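Local coordinates for protein transcriptional regulator, GntR family (Ralstonia eutropha, PDB 3IHU) that probably binds DNA as a transcription factor of the GntR family, pairing a winged helix-turn-helix region with an all-helical FCD domain, at residues Val93-Thr98 against His208-Arg213. Sequence-based numbering, arbitrary orientation.
Sequences VAERMT and HVKNVR
Glu-95 and Val-209 bring two nearly antiparallel helices together; the axes of these short segments run at 159° and approach to 8.9 Å. The two CA atoms are 5.0 Å from each other. Val-209 points at the facing helix: its CG1 lies 3.6 Å from the backbone N of Glu-95 and packs on Ala-94 CB and Glu-95 CB, while CG2 lies over Ala-94 O and beside Thr-98 OG1. That hydroxyl is turned back on its own helix, donating to Ala-94 O at 2.8 Å, and the same carbonyl takes Thr-98 N from the opposite face of its plane. Beside the valine runs a salt-bridge network. With CG anti to the backbone N (chi1 -175°) and an extended chain beyond it, Glu-95 carries its carboxylate across to the other helix and divides it between two cations. Arg-213 grips OE1 end-on, with both terminal nitrogens on that one oxygen through bent bonds, NH2 at 2.8 Å and NH1 at 2.9 Å, the oxygen near the guanidinium plane although the two flat groups are turned 51° apart. Lys-210 NZ meets OE2 at 2.8 Å on its syn side, tilted out of the carboxylate plane. The pairing joins helices 84-105 and 198-219 of the FCD domain; helix 155-165 packs against Thr-98, and helix 179-195 against His-208 and Val-212.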
loop_
_atom_site.group_PDB
_atom_site.type_symbol
_atom_site.label_atom_id
_atom_site.label_comp_id
_atom_site.label_asym_id
_atom_site.label_seq_id
_atom_site.Cartn_x
_atom_site.Cartn_y
_atom_site.Cartn_z
ATOM N N VAL A 93 0.037 -1.454 13.368
ATOM C CA VAL A 93 -0.758 -0.342 12.904
ATOM C C VAL A 93 -1.557 -0.665 11.587
ATOM O O VAL A 93 -2.728 -0.367 11.509
ATOM C CB VAL A 93 0.133 0.869 12.619
ATOM C CG1 VAL A 93 -0.655 1.968 11.940
ATOM C CG2 VAL A 93 0.801 1.375 13.964
ATOM N N ALA A 94 -0.906 -1.272 10.592
ATOM C CA ALA A 94 -1.573 -1.665 9.366
ATOM C C ALA A 94 -2.724 -2.596 9.611
ATOM O O ALA A 94 -3.733 -2.483 8.966
ATOM C CB ALA A 94 -0.579 -2.267 8.322
ATOM N N GLU A 95 -2.589 -3.512 10.532
ATOM C CA GLU A 95 -3.702 -4.391 10.886
ATOM C C GLU A 95 -4.941 -3.634 11.315
ATOM O O GLU A 95 -6.031 -3.853 10.789
ATOM C CB GLU A 95 -3.312 -5.373 11.967
ATOM C CG GLU A 95 -4.363 -6.349 12.283
ATOM C CD GLU A 95 -3.893 -7.364 13.305
ATOM O OE1 GLU A 95 -2.686 -7.606 13.357
ATOM O OE2 GLU A 95 -4.744 -7.935 14.011
ATOM N N ARG A 96 -4.775 -2.701 12.204
ATOM C CA ARG A 96 -5.899 -1.963 12.744
ATOM C C ARG A 96 -6.441 -0.971 11.741
ATOM O O ARG A 96 -7.676 -0.806 11.675
ATOM C CB ARG A 96 -5.513 -1.298 14.034
ATOM C CG ARG A 96 -5.388 -2.423 15.151
ATOM C CD ARG A 96 -4.431 -2.107 16.223
ATOM N NE ARG A 96 -4.359 -3.239 17.163
ATOM C CZ ARG A 96 -3.593 -4.324 17.046
ATOM N NH1 ARG A 96 -2.762 -4.493 16.012
ATOM N NH2 ARG A 96 -3.643 -5.252 18.016
HETATM N N MSE A 97 -5.556 -0.368 10.945
HETATM C CA MSE A 97 -5.991 0.632 9.947
HETATM C C MSE A 97 -6.640 -0.039 8.691
HETATM O O MSE A 97 -7.556 0.523 8.139
HETATM C CB MSE A 97 -4.901 1.671 9.568
HETATM C CG MSE A 97 -4.441 2.533 10.840
HETATM SE SE MSE A 97 -5.939 3.588 11.460
HETATM C CE MSE A 97 -6.623 2.646 13.075
ATOM N N THR A 98 -6.215 -1.238 8.339
ATOM C CA THR A 98 -6.819 -1.968 7.202
ATOM C C THR A 98 -8.141 -2.497 7.612
ATOM O O THR A 98 -9.086 -2.527 6.849
ATOM C CB THR A 98 -5.944 -3.116 6.688
ATOM O OG1 THR A 98 -4.641 -2.618 6.356
ATOM C CG2 THR A 98 -6.589 -3.789 5.426
ATOM N N HIS A 208 -6.268 -9.954 6.887
ATOM C CA HIS A 208 -5.276 -9.934 5.824
ATOM C C HIS A 208 -3.890 -9.665 6.463
ATOM O O HIS A 208 -2.908 -10.368 6.210
ATOM C CB HIS A 208 -5.595 -8.821 4.819
ATOM C CG HIS A 208 -4.477 -8.543 3.856
ATOM N ND1 HIS A 208 -3.803 -9.539 3.195
ATOM C CD2 HIS A 208 -3.869 -7.385 3.512
ATOM C CE1 HIS A 208 -2.869 -9.003 2.426
ATOM N NE2 HIS A 208 -2.880 -7.698 2.614
ATOM N N VAL A 209 -3.809 -8.627 7.281
ATOM C CA VAL A 209 -2.508 -8.246 7.886
ATOM C C VAL A 209 -1.984 -9.316 8.823
ATOM O O VAL A 209 -0.787 -9.575 8.847
ATOM C CB VAL A 209 -2.571 -6.874 8.529
ATOM C CG1 VAL A 209 -1.183 -6.475 9.148
ATOM C CG2 VAL A 209 -3.037 -5.857 7.480
ATOM N N LYS A 210 -2.862 -9.937 9.585
ATOM C CA LYS A 210 -2.474 -11.096 10.392
ATOM C C LYS A 210 -1.815 -12.200 9.547
ATOM O O LYS A 210 -0.831 -12.821 9.961
ATOM C CB LYS A 210 -3.712 -11.669 11.100
ATOM C CG LYS A 210 -4.336 -10.852 12.202
ATOM C CD LYS A 210 -5.581 -11.654 12.743
ATOM C CE LYS A 210 -6.451 -10.815 13.605
ATOM N NZ LYS A 210 -5.644 -10.430 14.754
ATOM N N ASN A 211 -2.328 -12.423 8.342
ATOM C CA ASN A 211 -1.711 -13.420 7.425
ATOM C C ASN A 211 -0.370 -13.007 6.947
ATOM O O ASN A 211 0.535 -13.832 6.930
ATOM C CB ASN A 211 -2.596 -13.727 6.194
ATOM C CG ASN A 211 -3.839 -14.505 6.559
ATOM O OD1 ASN A 211 -3.899 -15.118 7.621
ATOM N ND2 ASN A 211 -4.850 -14.480 5.684
ATOM N N VAL A 212 -0.214 -11.728 6.574
ATOM C CA VAL A 212 1.088 -11.209 6.227
ATOM C C VAL A 212 2.105 -11.371 7.393
ATOM O O VAL A 212 3.201 -11.881 7.190
ATOM C CB VAL A 212 1.001 -9.755 5.726
ATOM C CG1 VAL A 212 2.375 -9.168 5.469
ATOM C CG2 VAL A 212 0.080 -9.683 4.499
ATOM N N ARG A 213 1.716 -10.998 8.609
ATOM C CA ARG A 213 2.590 -11.150 9.782
ATOM C C ARG A 213 2.999 -12.620 9.988
ATOM O O ARG A 213 4.170 -12.921 10.135
ATOM C CB ARG A 213 1.900 -10.661 11.055
ATOM C CG ARG A 213 2.813 -10.765 12.319
ATOM C CD ARG A 213 2.041 -10.585 13.604
ATOM N NE ARG A 213 1.578 -9.227 13.643
ATOM C CZ ARG A 213 0.334 -8.796 13.434
ATOM N NH1 ARG A 213 -0.682 -9.638 13.213
ATOM N NH2 ARG A 213 0.096 -7.468 13.450
#